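Local coordinates for protein phenylalanine--tRNA ligase beta subunit (Pyrococcus horikoshii, PDB 2CXI) that forms, together with the alpha subunit, the tetrameric synthetase that uses ATP to join L-phenylalanine to tRNA(Phe), at residues Tyr106-Leu112 with Gly258-Val264; Asp277-Lys281 with Pro326-Asp330; Leu114-Leu119 with Arg223-Asp227; Lys3-Ser7 with Gln121-Leu125; Phe165-Lys171 with Ile216-Phe220. All blocks are in the same frame, centred on the assembly; numbering follows the deposited sequence.

Contact 1, between strands 103-110 and 260-267, and contact 4, between strand 3-7 and helix 116-133, are the more interior pairings: backbone bonds zip up the first, while two glutamine amides make the second. Contact 3 lies at the surface and uses the start of the same helix 116-133; it is apolar apart from one bridging water, and touches contact 4 through Asp-117 and Ser-7. Contact 5, the farthest from the chain's centre at about 24 Å between centres, mixes backbone bonds with a salt bridge and packs against Arg-223 of contact 3. Contact 2, in the B5 region, joins two loops through one methyl group, one lysine and waters, and meets contact 1 where Leu-278 packs on Ile-261.

Contact 1. Residues Tyr106-Leu112 with Gly258-Val264; sequences YAIVEGL and GGKIRSV
Gly-258 opens the second segment facing Gly-111, with a water lying close to the carbonyl oxygens of both. With its positive phi, it is the C-prime residue of a Schellman motif that ends helix 240-255. At Gly-259 the backbone itself is the packing surface: its CA sits 3.6 Å from Val-109 CG1, and Leu-112 CD2 covers it as well. Strand pairing begins at Lys-260, which forms an antiparallel hydrogen-bonded pair with Glu-110; Lys-260 N to Glu-110 O is 2.8 Å and nearly straight. Ile-261 follows as the non-hydrogen-bonded partner of Val-109. Arg-262 then pairs with Ile-108, and its N approaches Ile-108 O at 2.7 Å, close to the axis of that carbonyl. Chi1 (-63°) puts Arg-262 CG beside its backbone N and against Glu-110 CD, and a bend at chi2 then redirects CD and NE. The salt bridge is long, Arg-262 NE to Glu-110 OE1 at 3.6 Å, with the planes 68° apart and the chains crossing at about a right angle. Arg-262 NH1 turns back to donate to Ile-261 O from above the carbonyl plane. Val-264 splits its methyls: CG2 lies 3.6 Å from Tyr-106 CB, while CG1 meets Ile-108 CD1. In the sheet of this B3/4 editing region, strand 103-110 also pairs with 231-237 and strand 260-267 with 84-93, while helix 240-255 packs on Ala-107, Val-109 and Ile-261.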
# COMPACT_ATOMS: atom_id res chain seq x y z
N TYR A 106 -9.45 8.42 18.37
CA TYR A 106 -8.99 9.41 17.39
C TYR A 106 -10.14 9.94 16.54
O TYR A 106 -11.13 9.24 16.27
CB TYR A 106 -7.90 8.79 16.47
CG TYR A 106 -6.79 8.18 17.32
CD1 TYR A 106 -5.70 8.96 17.72
CD2 TYR A 106 -6.89 6.88 17.79
CE1 TYR A 106 -4.73 8.44 18.57
CE2 TYR A 106 -5.94 6.35 18.64
CZ TYR A 106 -4.86 7.15 19.02
OH TYR A 106 -3.96 6.62 19.88
N ALA A 107 -9.96 11.15 16.05
CA ALA A 107 -10.88 11.72 15.08
C ALA A 107 -10.15 12.73 14.20
O ALA A 107 -9.10 13.28 14.56
CB ALA A 107 -12.10 12.36 15.80
N ILE A 108 -10.74 12.96 13.03
CA ILE A 108 -10.34 14.05 12.18
C ILE A 108 -11.54 14.98 12.05
O ILE A 108 -12.66 14.54 11.86
CB ILE A 108 -9.88 13.52 10.79
CG1 ILE A 108 -8.61 12.69 10.96
CG2 ILE A 108 -9.66 14.70 9.77
CD1 ILE A 108 -8.35 11.71 9.78
N VAL A 109 -11.29 16.27 12.15
CA VAL A 109 -12.34 17.26 11.87
C VAL A 109 -11.85 18.17 10.73
O VAL A 109 -10.80 18.84 10.87
CB VAL A 109 -12.69 18.08 13.12
CG1 VAL A 109 -13.85 19.06 12.83
CG2 VAL A 109 -13.09 17.19 14.27
N GLU A 110 -12.58 18.20 9.60
CA GLU A 110 -12.10 18.93 8.40
C GLU A 110 -12.85 20.24 8.19
O GLU A 110 -13.95 20.39 8.69
CB GLU A 110 -12.30 18.07 7.13
CG GLU A 110 -11.42 16.84 7.16
CD GLU A 110 -11.56 15.97 5.92
OE1 GLU A 110 -12.62 16.02 5.30
OE2 GLU A 110 -10.61 15.23 5.60
N GLY A 111 -12.24 21.16 7.42
CA GLY A 111 -12.96 22.34 6.88
C GLY A 111 -13.14 23.44 7.90
O GLY A 111 -14.10 24.22 7.84
N LEU A 112 -12.22 23.52 8.86
CA LEU A 112 -12.32 24.52 9.89
C LEU A 112 -11.70 25.81 9.35
O LEU A 112 -10.75 25.78 8.57
CB LEU A 112 -11.60 24.06 11.16
CG LEU A 112 -12.33 22.92 11.91
CD1 LEU A 112 -11.37 22.22 12.85
CD2 LEU A 112 -13.57 23.42 12.67
N GLY A 258 -18.55 24.51 12.27
CA GLY A 258 -18.64 24.14 10.86
C GLY A 258 -17.74 22.97 10.49
O GLY A 258 -17.72 22.54 9.33
N GLY A 259 -16.99 22.43 11.47
CA GLY A 259 -16.14 21.25 11.22
C GLY A 259 -16.91 20.02 10.75
O GLY A 259 -18.01 19.70 11.23
N LYS A 260 -16.32 19.29 9.81
CA LYS A 260 -16.92 18.03 9.31
C LYS A 260 -16.18 16.86 9.96
O LYS A 260 -14.97 16.73 9.80
CB LYS A 260 -16.92 18.01 7.76
CG LYS A 260 -17.74 19.23 7.20
CD LYS A 260 -17.72 19.32 5.68
CE LYS A 260 -18.54 20.55 5.20
NZ LYS A 260 -17.91 21.16 3.95
N ILE A 261 -16.90 16.04 10.72
CA ILE A 261 -16.27 15.05 11.59
C ILE A 261 -16.04 13.78 10.77
O ILE A 261 -16.96 13.30 10.09
CB ILE A 261 -17.19 14.70 12.77
CG1 ILE A 261 -17.48 15.94 13.60
CG2 ILE A 261 -16.57 13.56 13.63
CD1 ILE A 261 -18.56 15.68 14.70
N ARG A 262 -14.83 13.26 10.83
CA ARG A 262 -14.44 12.10 10.03
C ARG A 262 -13.95 11.06 11.00
O ARG A 262 -13.14 11.38 11.88
CB ARG A 262 -13.32 12.49 9.06
CG ARG A 262 -13.73 13.56 8.03
CD ARG A 262 -14.94 13.11 7.22
NE ARG A 262 -15.44 14.05 6.24
CZ ARG A 262 -16.68 14.55 6.23
NH1 ARG A 262 -17.57 14.22 7.19
NH2 ARG A 262 -17.03 15.37 5.26
N SER A 263 -14.42 9.82 10.86
CA SER A 263 -14.02 8.76 11.75
C SER A 263 -12.71 8.13 11.30
O SER A 263 -12.33 8.22 10.13
CB SER A 263 -15.10 7.68 11.87
OG SER A 263 -15.30 7.01 10.66
N VAL A 264 -12.01 7.50 12.23
CA VAL A 264 -10.80 6.79 11.89
C VAL A 264 -10.95 5.35 12.41
O VAL A 264 -11.77 5.08 13.33
CB VAL A 264 -9.46 7.51 12.34
CG1 VAL A 264 -9.59 9.05 12.47
CG2 VAL A 264 -8.84 6.91 13.53
O HOH W 1 -16.38 23.33 7.06

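Contact 2. Residues Asp277-Lys281 with Pro326-Asp330; sequences DLTPK and PAFRD
Next to Ala-327, the residue that meets Leu-278 and Thr-279, the Phe-328 ring carries Pro-326 CB over the centre of one face, 3.3 Å above its plane; the same ring makes a cation-pi contact with Arg-67. On the other segment the flat group is the Asp-277 carboxylate. Its OD1 takes the Thr-279 hydroxyl on the syn lone pair, with Thr-279 OG1 to Asp-277 OD1 at 2.7 Å, and meets Thr-279 N on the anti side, out of the carboxylate plane. The latter bond closes an Asx turn, and residues 326 to 329 form a type I beta turn, so two tight turns are set against each other within the B5 region. Arg-329, at the end of its turn, directs its guanidinium the other way, to salt bridges with Asp-331 and Asp-341, both predicted to bind the magnesium ion shared with the alpha subunit. Between the turns, the Ala-327 methyl fits against the bend of the first loop, its CB 3.7 Å from Leu-278 CA, with Leu-278 CD2 farther off. The extended Lys-281 chain runs alongside the carbonyl of Arg-329 and delivers its ammonium there, Lys-281 NZ to Arg-329 O being 2.9 Å with the donor tilted 21° from the carbonyl plane. One water donates to Leu-278 O and accepts from Ala-327 N; a second donates to Ala-327 O and accepts weakly from Lys-281 NZ.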
# COMPACT_ATOMS: atom_id res chain seq x y z
N ASP A 277 -17.70 7.55 17.79
CA ASP A 277 -19.03 6.97 17.61
C ASP A 277 -20.03 7.91 18.23
O ASP A 277 -20.12 7.99 19.46
CB ASP A 277 -19.07 5.64 18.33
CG ASP A 277 -20.43 4.93 18.22
OD1 ASP A 277 -21.42 5.48 17.66
OD2 ASP A 277 -20.58 3.81 18.72
N LEU A 278 -20.80 8.62 17.40
CA LEU A 278 -21.74 9.60 17.92
C LEU A 278 -23.19 9.11 17.86
O LEU A 278 -24.11 9.92 17.85
CB LEU A 278 -21.57 10.90 17.17
CG LEU A 278 -20.21 11.60 17.37
CD1 LEU A 278 -20.24 12.87 16.54
CD2 LEU A 278 -19.92 11.98 18.84
N THR A 279 -23.38 7.79 17.81
CA THR A 279 -24.72 7.20 17.91
C THR A 279 -25.43 7.74 19.18
O THR A 279 -24.88 7.63 20.28
CB THR A 279 -24.58 5.68 18.06
OG1 THR A 279 -23.96 5.16 16.89
CG2 THR A 279 -25.95 4.99 18.14
N PRO A 280 -26.63 8.30 19.03
CA PRO A 280 -27.34 8.84 20.19
C PRO A 280 -27.46 7.80 21.28
O PRO A 280 -27.54 6.60 20.98
CB PRO A 280 -28.70 9.29 19.61
CG PRO A 280 -28.42 9.49 18.15
CD PRO A 280 -27.40 8.47 17.78
N LYS A 281 -27.37 8.22 22.53
CA LYS A 281 -27.63 7.31 23.63
C LYS A 281 -29.12 7.25 23.98
O LYS A 281 -29.91 8.13 23.60
CB LYS A 281 -26.78 7.65 24.82
CG LYS A 281 -25.27 7.52 24.53
CD LYS A 281 -24.49 8.21 25.63
CE LYS A 281 -23.00 7.99 25.51
NZ LYS A 281 -22.37 8.21 26.85
N PRO A 326 -27.61 13.21 23.23
CA PRO A 326 -26.32 13.33 22.51
C PRO A 326 -25.24 12.44 23.11
O PRO A 326 -25.20 12.25 24.33
CB PRO A 326 -25.94 14.79 22.71
CG PRO A 326 -27.23 15.50 23.02
CD PRO A 326 -28.07 14.52 23.77
N ALA A 327 -24.38 11.87 22.25
CA ALA A 327 -23.29 10.98 22.69
C ALA A 327 -22.20 11.75 23.45
O ALA A 327 -21.30 11.12 24.02
CB ALA A 327 -22.65 10.27 21.47
N PHE A 328 -22.26 13.09 23.44
CA PHE A 328 -21.32 13.93 24.24
C PHE A 328 -21.69 14.01 25.76
O PHE A 328 -20.95 14.62 26.55
CB PHE A 328 -21.08 15.32 23.60
CG PHE A 328 -22.32 16.20 23.48
CD1 PHE A 328 -22.77 16.58 22.22
CD2 PHE A 328 -23.00 16.69 24.61
CE1 PHE A 328 -23.90 17.39 22.07
CE2 PHE A 328 -24.12 17.52 24.48
CZ PHE A 328 -24.59 17.87 23.21
N ARG A 329 -22.81 13.37 26.15
CA ARG A 329 -23.23 13.27 27.56
C ARG A 329 -23.03 11.86 28.08
O ARG A 329 -23.29 10.88 27.36
CB ARG A 329 -24.71 13.63 27.73
CG ARG A 329 -25.10 15.10 27.49
CD ARG A 329 -26.53 15.36 27.86
NE ARG A 329 -26.83 15.19 29.30
CZ ARG A 329 -28.00 15.55 29.83
NH1 ARG A 329 -28.95 16.06 29.04
NH2 ARG A 329 -28.23 15.40 31.13
N ASP A 330 -22.55 11.74 29.30
CA ASP A 330 -22.52 10.44 29.95
C ASP A 330 -22.95 10.56 31.43
O ASP A 330 -22.68 9.66 32.23
CB ASP A 330 -21.16 9.72 29.77
CG ASP A 330 -20.06 10.24 30.72
OD1 ASP A 330 -20.27 11.32 31.37
OD2 ASP A 330 -18.96 9.64 30.87
O HOH W 2 -24.81 12.08 19.38
O HOH W 3 -19.91 8.53 25.00

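Contact 3. Residues Leu114-Leu119 with Arg223-Asp227; sequences LDEDSL and RVTTD
Leu-119 and Val-224 lie alongside one another, their side chains running in opposing senses, so that Leu-119 CD1 comes to 3.7 Å from Val-224 CG1. The leucine's CG stands opposite its backbone nitrogen (chi1 -173°), which carries both methyls off the first turn of helix 116-133 toward the loop before strand 231-237. Its other branch meets Thr-226 at about a right angle, with Leu-119 CD2 3.8 Å from Thr-226 CG2. That threonine methyl also lies against the backbone of Asp-115, just where the helix starts. Leu-114 comes in across Val-224, again nearly perpendicular; its CD1 rests 3.6 Å from Thr-225 O and 4.1 Å from Val-224 CG1. Val-224 CG1 is thus shared by the two leucines. Local side-chain-to-backbone bonds brace both segments. Asp-115 and Ser-118 form a capping box: Ser-118 N donates to Asp-115 OD1 at 3.0 Å, Asp-115 N donates to Ser-118 OG, and Asp-115 OD2 has its own salt bridge to Arg-13. In the loop, Asp-227 N donates to Thr-225 OG1 in an ST turn. No hydrogen bond runs directly between the segments; one water donates to Thr-226 O at 2.6 Å and accepts from Leu-114 N. The loop is therefore held to the helix start by methyl packing and a single water bridge, an interface whose direct contacts have little of the directionality that hydrogen bonds would impose.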
# COMPACT_ATOMS: atom_id res chain seq x y z
N LEU A 114 -10.03 28.65 11.51
CA LEU A 114 -9.72 29.00 12.89
C LEU A 114 -9.34 30.47 13.02
O LEU A 114 -9.03 31.13 12.04
CB LEU A 114 -8.63 28.09 13.48
CG LEU A 114 -8.93 26.60 13.35
CD1 LEU A 114 -7.71 25.85 13.92
CD2 LEU A 114 -10.25 26.29 14.12
N ASP A 115 -9.42 30.97 14.25
CA ASP A 115 -8.92 32.31 14.58
C ASP A 115 -8.53 32.31 16.03
O ASP A 115 -8.56 31.24 16.69
CB ASP A 115 -9.96 33.41 14.27
CG ASP A 115 -11.38 33.09 14.82
OD1 ASP A 115 -11.53 32.69 16.00
OD2 ASP A 115 -12.41 33.26 14.13
N GLU A 116 -8.15 33.48 16.55
CA GLU A 116 -7.68 33.55 17.93
C GLU A 116 -8.71 32.98 18.91
O GLU A 116 -8.34 32.24 19.80
CB GLU A 116 -7.33 35.00 18.36
CG GLU A 116 -5.95 35.47 17.87
CD GLU A 116 -5.69 36.95 18.17
OE1 GLU A 116 -6.34 37.51 19.12
OE2 GLU A 116 -4.83 37.57 17.47
N ASP A 117 -9.97 33.37 18.76
CA ASP A 117 -11.03 32.90 19.67
C ASP A 117 -11.26 31.38 19.59
O ASP A 117 -11.32 30.71 20.62
CB ASP A 117 -12.32 33.62 19.40
CG ASP A 117 -12.38 35.02 20.07
OD1 ASP A 117 -11.43 35.42 20.77
OD2 ASP A 117 -13.37 35.76 19.95
N SER A 118 -11.45 30.86 18.39
CA SER A 118 -11.70 29.40 18.24
C SER A 118 -10.50 28.56 18.65
O SER A 118 -10.65 27.52 19.31
CB SER A 118 -12.22 29.03 16.86
OG SER A 118 -11.38 29.46 15.82
N LEU A 119 -9.30 29.00 18.30
CA LEU A 119 -8.10 28.26 18.72
C LEU A 119 -7.90 28.26 20.24
O LEU A 119 -7.52 27.25 20.86
CB LEU A 119 -6.85 28.85 18.03
CG LEU A 119 -5.53 28.11 18.19
CD1 LEU A 119 -5.72 26.60 17.78
CD2 LEU A 119 -4.47 28.89 17.32
N ARG A 223 1.97 20.93 14.22
CA ARG A 223 1.52 22.12 14.99
C ARG A 223 0.25 22.76 14.46
O ARG A 223 0.10 22.96 13.25
CB ARG A 223 2.66 23.14 15.08
CG ARG A 223 3.83 22.59 15.87
CD ARG A 223 3.64 22.60 17.39
NE ARG A 223 3.32 23.93 17.93
CZ ARG A 223 4.22 24.89 18.14
NH1 ARG A 223 5.49 24.71 17.83
NH2 ARG A 223 3.83 26.05 18.66
N VAL A 224 -0.70 23.02 15.35
CA VAL A 224 -1.94 23.71 15.01
C VAL A 224 -1.74 25.24 15.09
O VAL A 224 -1.26 25.77 16.08
CB VAL A 224 -3.11 23.33 15.96
CG1 VAL A 224 -4.41 24.01 15.54
CG2 VAL A 224 -3.32 21.80 16.02
N THR A 225 -2.14 25.93 14.03
CA THR A 225 -2.10 27.40 14.02
C THR A 225 -3.48 27.89 13.59
O THR A 225 -4.36 27.08 13.27
CB THR A 225 -1.01 27.94 13.03
OG1 THR A 225 -1.43 27.68 11.68
CG2 THR A 225 0.37 27.21 13.16
N THR A 226 -3.70 29.21 13.53
CA THR A 226 -4.95 29.70 12.94
C THR A 226 -5.07 29.41 11.42
O THR A 226 -6.15 29.56 10.86
CB THR A 226 -5.15 31.23 13.18
OG1 THR A 226 -4.03 31.92 12.63
CG2 THR A 226 -5.11 31.56 14.68
N ASP A 227 -3.98 28.99 10.76
CA ASP A 227 -4.05 28.53 9.35
C ASP A 227 -4.48 27.07 9.20
O ASP A 227 -4.82 26.61 8.09
CB ASP A 227 -2.72 28.73 8.64
CG ASP A 227 -2.38 30.20 8.47
OD1 ASP A 227 -3.29 31.00 8.19
OD2 ASP A 227 -1.22 30.64 8.63
O HOH W 4 -7.94 28.06 9.79

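Contact 4. Residues Lys3-Ser7 with Gln121-Leu125; sequences KFDVS and QMIQL
Asp-5 is gripped through its backbone by two glutamines of the helix. The Gln-124 amide pairs with both the backbone N-H and the C=O of Asp-5: Gln-124 OE1 accepts from Asp-5 N at 3.0 Å, with that donor tilted 25° from the amide carbonyl plane, and Gln-124 NE2 donates to Asp-5 O at 2.8 Å, on a lone pair in the carbonyl plane. The side chain gets there by being stretched almost straight, CG lying opposite the backbone nitrogen (chi1 -179°). Gln-121, one turn earlier, bends at chi2 instead and brings a second N-H to the same oxygen, Gln-121 NE2 to Asp-5 O being 2.8 Å. Asp-5 O therefore accepts from two amide nitrogens. The rotation of the Gln-121 amide is also fixed from its other end, because its OE1 accepts from Ala-62 N. In the fold, strand 3-7 is an outermost strand of the antiparallel sheet it forms with 44-51 and 33-41, so Gln-124 supplies to its backbone the donor and acceptor that a further strand could have offered. The segments run antiparallel, their axes 9.5 Å apart. The Asp-5 carboxylate is engaged by Lys-48. Farther out, Phe-4 CB packs 3.6 Å from Gln-124 CD, and the Phe-4 ring stands perpendicular to the Gln-124 amide, with Gln-124 NE2 near the ring edge. Val-6 CG1 approaches Gln-121 OE1 at 3.7 Å, while Phe-4 and Val-6 also touch helix 62-72. At the strand's end Ser-7 caps helix 8-15, and its OG bonds to Asp-117 of helix 116-133.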
# COMPACT_ATOMS: atom_id res chain seq x y z
N LYS A 3 -14.19 26.79 36.00
CA LYS A 3 -14.26 28.11 35.41
C LYS A 3 -13.49 28.19 34.08
O LYS A 3 -12.48 27.49 33.90
CB LYS A 3 -13.71 29.17 36.38
CG LYS A 3 -14.61 29.36 37.63
CD LYS A 3 -14.05 30.43 38.57
CE LYS A 3 -14.79 30.38 39.90
NZ LYS A 3 -14.28 31.44 40.85
N PHE A 4 -13.96 29.04 33.17
CA PHE A 4 -13.26 29.19 31.89
C PHE A 4 -13.63 30.50 31.27
O PHE A 4 -14.72 31.00 31.49
CB PHE A 4 -13.60 28.03 30.92
CG PHE A 4 -15.08 27.85 30.66
CD1 PHE A 4 -15.89 27.23 31.60
CD2 PHE A 4 -15.65 28.28 29.48
CE1 PHE A 4 -17.27 27.06 31.37
CE2 PHE A 4 -17.00 28.08 29.22
CZ PHE A 4 -17.80 27.47 30.16
N ASP A 5 -12.72 31.04 30.48
CA ASP A 5 -12.91 32.30 29.82
C ASP A 5 -13.46 32.13 28.42
O ASP A 5 -13.14 31.15 27.72
CB ASP A 5 -11.58 33.02 29.73
CG ASP A 5 -11.00 33.36 31.08
OD1 ASP A 5 -11.72 33.39 32.12
OD2 ASP A 5 -9.81 33.67 31.16
N VAL A 6 -14.28 33.08 28.01
CA VAL A 6 -14.87 33.11 26.69
C VAL A 6 -14.99 34.54 26.17
O VAL A 6 -15.08 35.53 26.95
CB VAL A 6 -16.27 32.44 26.63
CG1 VAL A 6 -16.20 30.91 26.94
CG2 VAL A 6 -17.25 33.11 27.59
N SER A 7 -15.03 34.65 24.84
CA SER A 7 -15.26 35.92 24.22
C SER A 7 -16.73 36.15 23.93
O SER A 7 -17.40 35.27 23.38
CB SER A 7 -14.34 36.08 22.99
OG SER A 7 -14.94 36.85 22.00
N GLN A 121 -10.33 28.64 22.53
CA GLN A 121 -11.37 27.79 23.11
C GLN A 121 -11.02 26.26 23.03
O GLN A 121 -11.21 25.48 24.00
CB GLN A 121 -12.70 28.05 22.41
CG GLN A 121 -13.40 29.33 22.85
CD GLN A 121 -13.57 29.37 24.37
OE1 GLN A 121 -14.25 28.51 24.94
NE2 GLN A 121 -12.88 30.30 25.02
N MSE A 122 -10.54 25.84 21.87
CA MSE A 122 -10.17 24.44 21.65
C MSE A 122 -9.06 24.05 22.63
O MSE A 122 -9.16 23.02 23.29
CB MSE A 122 -9.76 24.26 20.19
CG MSE A 122 -9.47 22.83 19.72
SE MSE A 122 -8.72 22.85 17.83
CE MSE A 122 -9.41 24.61 17.42
N ILE A 123 -8.03 24.89 22.78
CA ILE A 123 -6.96 24.68 23.76
C ILE A 123 -7.41 24.69 25.24
O ILE A 123 -7.00 23.83 26.03
CB ILE A 123 -5.78 25.70 23.55
CG1 ILE A 123 -5.13 25.48 22.16
CG2 ILE A 123 -4.76 25.63 24.69
CD1 ILE A 123 -3.91 26.43 21.83
N GLN A 124 -8.24 25.66 25.61
CA GLN A 124 -8.75 25.72 26.98
C GLN A 124 -9.62 24.46 27.28
O GLN A 124 -9.53 23.89 28.37
CB GLN A 124 -9.60 26.96 27.14
CG GLN A 124 -10.17 27.13 28.51
CD GLN A 124 -10.88 28.46 28.67
OE1 GLN A 124 -10.54 29.24 29.56
NE2 GLN A 124 -11.89 28.70 27.84
N LEU A 125 -10.42 24.06 26.31
CA LEU A 125 -11.28 22.87 26.46
C LEU A 125 -10.45 21.59 26.66
O LEU A 125 -10.69 20.75 27.55
CB LEU A 125 -12.29 22.74 25.32
CG LEU A 125 -13.28 21.55 25.42
CD1 LEU A 125 -14.12 21.64 26.68
CD2 LEU A 125 -14.16 21.53 24.17

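Contact 5. Residues Phe165-Lys171 with Ile216-Phe220; sequences FAPLGYK and INSEF
A loop-to-loop contact with one beta bridge, where Pro-167 meets Ser-218, lies at the periphery of the B3/4 region; here the loop after strand 164-165 folds over the exit from strand 216-217. Two backbone bonds join them: Glu-219 N to Ala-166 O at 2.9 Å, almost straight at 177°, and Leu-168 N to Asn-217 O. From Pro-167 to Tyr-170 the loop makes a type II turn with Gly-169 at its positive-phi corner. The Glu-219 carboxylate bonds to the backbone of this turn. Its chain bends at chi2 (69°), which helps set Glu-219 OE1 2.6 Å from Gly-169 N, the donor lying above the carboxylate plane; Glu-219 OE2 receives Lys-171 NZ at 2.6 Å in a salt bridge on the anti side. The Phe-220 ring has Glu-219 CG over the centre of one face, and Lys-171 O and Ala-166 CB at its edge. One water donates to Ala-166 O and accepts from Phe-220 N. At the other end, Ile-216 CG2 lies 3.9 Å from Pro-167 CB, and the Phe-165 ring offers its edge to the carbonyl oxygens of Ile-216 and Asn-217, with helix 176-182 touching Phe-165, Pro-167 and Ile-216.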
# COMPACT_ATOMS: atom_id res chain seq x y z
N PHE A 165 12.91 13.14 20.22
CA PHE A 165 12.21 14.15 19.42
C PHE A 165 12.36 15.49 20.16
O PHE A 165 12.77 15.50 21.32
CB PHE A 165 10.72 13.77 19.17
CG PHE A 165 9.79 13.97 20.39
CD1 PHE A 165 9.72 13.02 21.41
CD2 PHE A 165 8.91 15.07 20.43
CE1 PHE A 165 8.83 13.17 22.52
CE2 PHE A 165 8.05 15.28 21.52
CZ PHE A 165 7.99 14.30 22.58
N ALA A 166 12.04 16.59 19.48
CA ALA A 166 12.13 17.93 20.06
C ALA A 166 10.78 18.26 20.64
O ALA A 166 9.81 18.43 19.87
CB ALA A 166 12.50 18.97 18.97
N PRO A 167 10.69 18.33 21.97
CA PRO A 167 9.40 18.65 22.61
C PRO A 167 9.08 20.14 22.42
O PRO A 167 9.99 20.93 22.13
CB PRO A 167 9.61 18.26 24.08
CG PRO A 167 11.13 18.52 24.32
CD PRO A 167 11.78 18.17 22.97
N LEU A 168 7.80 20.48 22.51
CA LEU A 168 7.31 21.83 22.39
C LEU A 168 8.14 22.80 23.26
O LEU A 168 8.29 22.58 24.47
CB LEU A 168 5.85 21.92 22.84
CG LEU A 168 5.21 23.30 22.76
CD1 LEU A 168 4.76 23.60 21.36
CD2 LEU A 168 4.03 23.41 23.73
N GLY A 169 8.60 23.85 22.60
CA GLY A 169 9.40 24.92 23.22
C GLY A 169 10.91 24.70 23.09
O GLY A 169 11.67 25.53 23.58
N TYR A 170 11.33 23.61 22.45
CA TYR A 170 12.77 23.26 22.30
C TYR A 170 13.09 22.95 20.83
O TYR A 170 12.31 22.25 20.16
CB TYR A 170 13.14 22.05 23.16
CG TYR A 170 13.10 22.28 24.65
CD1 TYR A 170 14.29 22.30 25.41
CD2 TYR A 170 11.90 22.49 25.31
CE1 TYR A 170 14.25 22.50 26.81
CE2 TYR A 170 11.83 22.70 26.68
CZ TYR A 170 13.01 22.71 27.42
OH TYR A 170 12.94 22.92 28.78
N LYS A 171 14.21 23.47 20.32
CA LYS A 171 14.52 23.34 18.88
C LYS A 171 15.33 22.10 18.53
O LYS A 171 15.50 21.79 17.35
CB LYS A 171 15.25 24.57 18.31
CG LYS A 171 14.50 25.87 18.42
CD LYS A 171 13.36 25.89 17.42
CE LYS A 171 12.15 26.70 17.92
NZ LYS A 171 10.99 26.54 16.97
N ILE A 216 3.73 15.75 26.60
CA ILE A 216 3.96 16.95 25.79
C ILE A 216 3.88 16.60 24.31
O ILE A 216 4.25 15.48 23.90
CB ILE A 216 5.38 17.55 26.12
CG1 ILE A 216 5.56 18.98 25.55
CG2 ILE A 216 6.53 16.57 25.75
CD1 ILE A 216 4.65 19.99 26.27
N ASN A 217 3.44 17.57 23.52
CA ASN A 217 3.48 17.51 22.07
C ASN A 217 4.85 17.91 21.50
O ASN A 217 5.71 18.49 22.21
CB ASN A 217 2.32 18.34 21.44
CG ASN A 217 2.28 19.79 21.92
OD1 ASN A 217 2.67 20.12 23.06
ND2 ASN A 217 1.75 20.68 21.08
N SER A 218 5.05 17.65 20.22
CA SER A 218 6.31 18.03 19.61
C SER A 218 6.34 19.51 19.18
O SER A 218 5.30 20.16 18.94
CB SER A 218 6.60 17.13 18.43
OG SER A 218 5.78 17.53 17.37
N GLU A 219 7.56 20.04 19.10
CA GLU A 219 7.80 21.40 18.59
C GLU A 219 7.51 21.53 17.07
O GLU A 219 6.98 22.55 16.61
CB GLU A 219 9.27 21.80 18.88
CG GLU A 219 9.66 23.16 18.31
CD GLU A 219 8.97 24.35 18.99
OE1 GLU A 219 8.26 24.24 20.01
OE2 GLU A 219 9.15 25.46 18.49
N PHE A 220 7.85 20.51 16.30
CA PHE A 220 7.84 20.64 14.84
C PHE A 220 6.84 19.80 14.07
O PHE A 220 6.59 20.07 12.89
CB PHE A 220 9.22 20.28 14.30
CG PHE A 220 10.31 21.20 14.79
CD1 PHE A 220 10.42 22.50 14.30
CD2 PHE A 220 11.23 20.76 15.77
CE1 PHE A 220 11.44 23.37 14.76
CE2 PHE A 220 12.25 21.62 16.24
CZ PHE A 220 12.35 22.91 15.72
O HOH W 5 9.66 18.09 17.06